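Local coordinates for protein P47 (Clostridium botulinum, PDB 6EKT), which may belong to a progenitor complex that protects botulinum neurotoxin on its way through the host gut, and is an elongated protein structurally similar to tubular lipid-binding proteins, at residues 61-72 / 84-95. Residues are numbered along the deposited sequence; the frame is centred on the assembly and turned at random.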
loop_
_atom_site.group_PDB
_atom_site.type_symbol
_atom_site.label_atom_id
_atom_site.label_comp_id
_atom_site.label_asym_id
_atom_site.label_seq_id
_atom_site.Cartn_x
_atom_site.Cartn_y
_atom_site.Cartn_z
ATOM N N LYS A 61 -2.906 51.400 -5.141
ATOM C CA LYS A 61 -3.762 51.739 -3.978
ATOM C C LYS A 61 -4.673 50.590 -3.541
ATOM O O LYS A 61 -5.905 50.717 -3.541
ATOM C CB LYS A 61 -4.582 53.020 -4.235
ATOM C CG LYS A 61 -3.771 54.311 -4.171
ATOM C CD LYS A 61 -4.662 55.550 -4.057
ATOM C CE LYS A 61 -5.366 55.895 -5.369
ATOM N NZ LYS A 61 -6.025 57.233 -5.339
ATOM N N GLN A 62 -4.045 49.463 -3.212
ATOM C CA GLN A 62 -4.756 48.239 -2.829
ATOM C C GLN A 62 -4.080 47.595 -1.632
ATOM O O GLN A 62 -2.846 47.547 -1.553
ATOM C CB GLN A 62 -4.815 47.231 -3.989
ATOM C CG GLN A 62 -5.806 47.597 -5.094
ATOM C CD GLN A 62 -5.954 46.535 -6.186
ATOM O OE1 GLN A 62 -5.278 45.502 -6.181
ATOM N NE2 GLN A 62 -6.862 46.792 -7.128
ATOM N N GLU A 63 -4.899 47.118 -0.699
ATOM C CA GLU A 63 -4.409 46.327 0.432
ATOM C C GLU A 63 -5.412 45.267 0.894
ATOM O O GLU A 63 -6.618 45.404 0.689
ATOM C CB GLU A 63 -3.974 47.233 1.597
ATOM C CG GLU A 63 -5.110 47.970 2.277
ATOM C CD GLU A 63 -4.642 49.151 3.111
ATOM O OE1 GLU A 63 -4.052 48.946 4.195
ATOM O OE2 GLU A 63 -4.888 50.287 2.684
ATOM N N ILE A 64 -4.889 44.208 1.509
ATOM C CA ILE A 64 -5.701 43.121 2.047
ATOM C C ILE A 64 -5.028 42.529 3.294
ATOM O O ILE A 64 -3.798 42.414 3.348
ATOM C CB ILE A 64 -6.016 42.030 0.981
ATOM C CG1 ILE A 64 -6.919 40.929 1.571
ATOM C CG2 ILE A 64 -4.743 41.474 0.348
ATOM C CD1 ILE A 64 -7.537 39.991 0.549
ATOM N N LYS A 65 -5.845 42.195 4.290
ATOM C CA LYS A 65 -5.392 41.531 5.506
ATOM C C LYS A 65 -6.366 40.408 5.825
ATOM O O LYS A 65 -7.583 40.641 5.846
ATOM C CB LYS A 65 -5.346 42.528 6.683
ATOM C CG LYS A 65 -5.042 41.897 8.035
ATOM C CD LYS A 65 -4.867 42.975 9.093
ATOM C CE LYS A 65 -4.595 42.358 10.447
ATOM N NZ LYS A 65 -4.501 43.473 11.434
ATOM N N MET A 66 -5.823 39.206 6.075
ATOM C CA MET A 66 -6.618 38.019 6.416
ATOM C C MET A 66 -6.020 37.278 7.599
ATOM O O MET A 66 -4.885 36.786 7.525
ATOM C CB MET A 66 -6.739 37.065 5.214
ATOM C CG MET A 66 -7.553 37.592 4.039
ATOM S SD MET A 66 -7.684 36.495 2.607
ATOM C CE MET A 66 -6.022 36.504 1.945
ATOM N N VAL A 67 -6.779 37.198 8.687
ATOM C CA VAL A 67 -6.416 36.345 9.824
ATOM C C VAL A 67 -7.397 35.163 9.825
ATOM O O VAL A 67 -8.622 35.357 9.908
ATOM C CB VAL A 67 -6.430 37.106 11.186
ATOM C CG1 VAL A 67 -5.712 36.300 12.265
ATOM C CG2 VAL A 67 -5.789 38.493 11.071
ATOM N N PHE A 68 -6.857 33.949 9.710
ATOM C CA PHE A 68 -7.675 32.749 9.516
ATOM C C PHE A 68 -8.199 32.105 10.794
ATOM O O PHE A 68 -7.478 31.968 11.787
ATOM C CB PHE A 68 -6.922 31.701 8.673
ATOM C CG PHE A 68 -6.541 32.196 7.303
ATOM C CD1 PHE A 68 -7.495 32.326 6.299
ATOM C CD2 PHE A 68 -5.214 32.512 7.013
ATOM C CE1 PHE A 68 -7.136 32.769 5.029
ATOM C CE2 PHE A 68 -4.846 32.964 5.751
ATOM C CZ PHE A 68 -5.807 33.093 4.756
ATOM N N ASP A 69 -9.472 31.726 10.743
ATOM C CA ASP A 69 -10.112 30.865 11.734
ATOM C C ASP A 69 -9.451 29.475 11.736
ATOM O O ASP A 69 -9.034 28.978 12.789
ATOM C CB ASP A 69 -11.602 30.743 11.389
ATOM C CG ASP A 69 -12.498 30.760 12.606
ATOM O OD1 ASP A 69 -12.595 29.724 13.291
ATOM O OD2 ASP A 69 -13.128 31.811 12.862
ATOM N N ASN A 70 -9.339 28.891 10.539
ATOM C CA ASN A 70 -8.908 27.509 10.321
ATOM C C ASN A 70 -8.688 27.321 8.818
ATOM O O ASN A 70 -9.101 28.177 8.035
ATOM C CB ASN A 70 -9.994 26.541 10.795
ATOM C CG ASN A 70 -9.495 25.116 10.875
ATOM O OD1 ASN A 70 -8.293 24.881 10.814
ATOM N ND2 ASN A 70 -10.407 24.163 11.003
ATOM N N TRP A 71 -8.020 26.233 8.426
ATOM C CA TRP A 71 -8.091 25.715 7.047
ATOM C C TRP A 71 -8.587 24.284 7.188
ATOM O O TRP A 71 -8.119 23.555 8.069
ATOM C CB TRP A 71 -6.734 25.709 6.339
ATOM C CG TRP A 71 -6.198 27.031 5.864
ATOM C CD1 TRP A 71 -6.598 28.294 6.245
ATOM C CD2 TRP A 71 -5.108 27.219 4.960
ATOM N NE1 TRP A 71 -5.845 29.250 5.601
ATOM C CE2 TRP A 71 -4.914 28.621 4.818
ATOM C CE3 TRP A 71 -4.277 26.339 4.241
ATOM C CZ2 TRP A 71 -3.931 29.163 3.982
ATOM C CZ3 TRP A 71 -3.288 26.875 3.421
ATOM C CH2 TRP A 71 -3.129 28.281 3.291
ATOM N N GLU A 72 -9.537 23.879 6.349
ATOM C CA GLU A 72 -10.153 22.552 6.450
ATOM C C GLU A 72 -10.349 21.950 5.069
ATOM O O GLU A 72 -10.960 22.580 4.198
ATOM C CB GLU A 72 -11.503 22.631 7.175
ATOM C CG GLU A 72 -12.272 21.309 7.233
ATOM C CD GLU A 72 -13.746 21.452 7.616
ATOM O OE1 GLU A 72 -14.248 22.588 7.742
ATOM O OE2 GLU A 72 -14.420 20.412 7.797
ATOM N N ILE A 84 -10.315 23.138 -0.082
ATOM C CA ILE A 84 -10.198 23.603 1.304
ATOM C C ILE A 84 -11.064 24.829 1.585
ATOM O O ILE A 84 -11.279 25.666 0.688
ATOM C CB ILE A 84 -8.734 23.877 1.734
ATOM C CG1 ILE A 84 -8.091 24.998 0.893
ATOM C CG2 ILE A 84 -7.915 22.573 1.732
ATOM C CD1 ILE A 84 -6.843 25.602 1.516
ATOM N N LYS A 85 -11.587 24.900 2.808
ATOM C CA LYS A 85 -12.264 26.101 3.293
ATOM C C LYS A 85 -11.249 26.893 4.108
ATOM O O LYS A 85 -10.530 26.307 4.925
ATOM C CB LYS A 85 -13.446 25.748 4.195
ATOM C CG LYS A 85 -14.632 25.063 3.530
ATOM C CD LYS A 85 -15.694 24.832 4.594
ATOM C CE LYS A 85 -16.744 23.813 4.180
ATOM N NZ LYS A 85 -17.666 23.564 5.330
ATOM N N THR A 86 -11.199 28.213 3.908
ATOM C CA THR A 86 -10.256 29.056 4.651
ATOM C C THR A 86 -10.988 30.206 5.374
ATOM O O THR A 86 -10.735 31.379 5.075
ATOM C CB THR A 86 -9.117 29.607 3.756
ATOM O OG1 THR A 86 -9.671 30.465 2.749
ATOM C CG2 THR A 86 -8.324 28.478 3.072
ATOM N N PRO A 87 -11.897 29.873 6.327
ATOM C CA PRO A 87 -12.690 30.897 7.009
ATOM C C PRO A 87 -11.800 31.990 7.628
ATOM O O PRO A 87 -10.804 31.688 8.300
ATOM C CB PRO A 87 -13.453 30.110 8.090
ATOM C CG PRO A 87 -12.691 28.826 8.247
ATOM C CD PRO A 87 -12.196 28.525 6.862
ATOM N N ILE A 88 -12.144 33.237 7.331
ATOM C CA ILE A 88 -11.438 34.420 7.841
ATOM C C ILE A 88 -12.175 34.914 9.090
ATOM O O ILE A 88 -13.350 35.290 9.016
ATOM C CB ILE A 88 -11.370 35.555 6.777
ATOM C CG1 ILE A 88 -10.679 35.063 5.496
ATOM C CG2 ILE A 88 -10.604 36.770 7.306
ATOM C CD1 ILE A 88 -11.131 35.776 4.239
ATOM N N LYS A 89 -11.485 34.916 10.227
ATOM C CA LYS A 89 -12.089 35.438 11.465
ATOM C C LYS A 89 -12.109 36.968 11.532
ATOM O O LYS A 89 -13.044 37.548 12.093
ATOM C CB LYS A 89 -11.474 34.818 12.736
ATOM C CG LYS A 89 -10.001 35.105 13.014
ATOM C CD LYS A 89 -9.618 34.668 14.431
ATOM C CE LYS A 89 -8.146 34.290 14.523
ATOM N NZ LYS A 89 -7.818 33.585 15.801
ATOM N N GLU A 90 -11.077 37.606 10.976
ATOM C CA GLU A 90 -10.982 39.070 10.924
ATOM C C GLU A 90 -10.067 39.533 9.788
ATOM O O GLU A 90 -9.152 38.818 9.359
ATOM C CB GLU A 90 -10.530 39.672 12.271
ATOM C CG GLU A 90 -9.108 39.326 12.673
ATOM C CD GLU A 90 -8.575 40.188 13.795
ATOM O OE1 GLU A 90 -8.339 41.394 13.579
ATOM O OE2 GLU A 90 -8.387 39.659 14.898
ATOM N N GLY A 91 -10.318 40.751 9.332
ATOM C CA GLY A 91 -9.569 41.320 8.231
ATOM C C GLY A 91 -10.411 42.213 7.348
ATOM O O GLY A 91 -11.593 42.454 7.619
ATOM N N TYR A 92 -9.789 42.674 6.269
ATOM C CA TYR A 92 -10.398 43.630 5.352
ATOM C C TYR A 92 -9.641 43.658 4.024
ATOM O O TYR A 92 -8.507 43.177 3.921
ATOM C CB TYR A 92 -10.396 45.042 5.993
ATOM C CG TYR A 92 -9.020 45.666 6.077
ATOM C CD1 TYR A 92 -8.166 45.382 7.148
ATOM C CD2 TYR A 92 -8.561 46.530 5.065
ATOM C CE1 TYR A 92 -6.893 45.934 7.218
ATOM C CE2 TYR A 92 -7.289 47.094 5.126
ATOM C CZ TYR A 92 -6.463 46.786 6.202
ATOM O OH TYR A 92 -5.208 47.332 6.270
ATOM N N PHE A 93 -10.269 44.239 3.010
ATOM C CA PHE A 93 -9.511 44.740 1.873
ATOM C C PHE A 93 -9.961 46.153 1.510
ATOM O O PHE A 93 -11.087 46.548 1.825
ATOM C CB PHE A 93 -9.517 43.775 0.680
ATOM C CG PHE A 93 -10.826 43.690 -0.056
ATOM C CD1 PHE A 93 -11.816 42.791 0.345
ATOM C CD2 PHE A 93 -11.055 44.475 -1.194
ATOM C CE1 PHE A 93 -13.019 42.690 -0.357
ATOM C CE2 PHE A 93 -12.254 44.378 -1.899
ATOM C CZ PHE A 93 -13.234 43.483 -1.481
ATOM N N LYS A 94 -9.050 46.883 0.898
ATOM C CA LYS A 94 -9.252 48.261 0.504
ATOM C C LYS A 94 -8.853 48.483 -0.923
ATOM O O LYS A 94 -7.777 48.119 -1.314
ATOM C CB LYS A 94 -8.392 49.155 1.389
ATOM C CG LYS A 94 -8.703 50.642 1.318
ATOM C CD LYS A 94 -8.149 51.378 2.534
ATOM C CE LYS A 94 -8.345 52.885 2.411
ATOM N NZ LYS A 94 -7.519 53.655 3.390
ATOM N N VAL A 95 -9.725 49.126 -1.687
ATOM C CA VAL A 95 -9.460 49.399 -3.073
ATOM C C VAL A 95 -9.531 50.876 -3.488
ATOM O O VAL A 95 -8.538 51.542 -3.473
ATOM C CB VAL A 95 -10.320 48.503 -4.032
ATOM C CG1 VAL A 95 -9.943 48.716 -5.484
ATOM C CG2 VAL A 95 -10.067 47.041 -3.749
#
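Tyr92 and Glu63 meet on the outer side of an antiparallel ladder, strand 62-68 against 91-94, in the four-stranded sheet that packs on helix 152-168 in P47, a protein resembling the TULIP superfamily. The Tyr92 hydroxyl donates a hydrogen bond to Glu63 (OH to OE1, 2.9 Å), reaching the oxygen from above the carboxylate plane. With CG between its own N and carbonyl carbon (chi1 71°), the tyrosine leans across strand 62-68, and CE1 rests 3.8 Å from CB of Lys65, whose long aliphatic stem suits an aromatic neighbour. Gly91 faces Met66 with phi positive at 145°, at which a CB would press on the preceding carbonyl O and on Lys65 O across the ladder, so glycine suits the place. Next comes a classic beta bulge: Lys89 and Glu90 both face Val67, whose O takes a bond from Lys89 N at 2.9 Å and a weak one from Glu90 N. The chain turns a corner here, and a second short ladder pairs Glu72 with Lys85. On the inner side, Ile64, Met66 and Phe93 are apolar and touch helix 152-168, while Met66 SD also meets Ile88 CD1 at 3.9 Å. Trp71, which also touches Ile46 of helix 35-49, offers one face to Thr86, whose CG2 sits 3.6 Å from the five-membered ring's centroid, 9° off its normal.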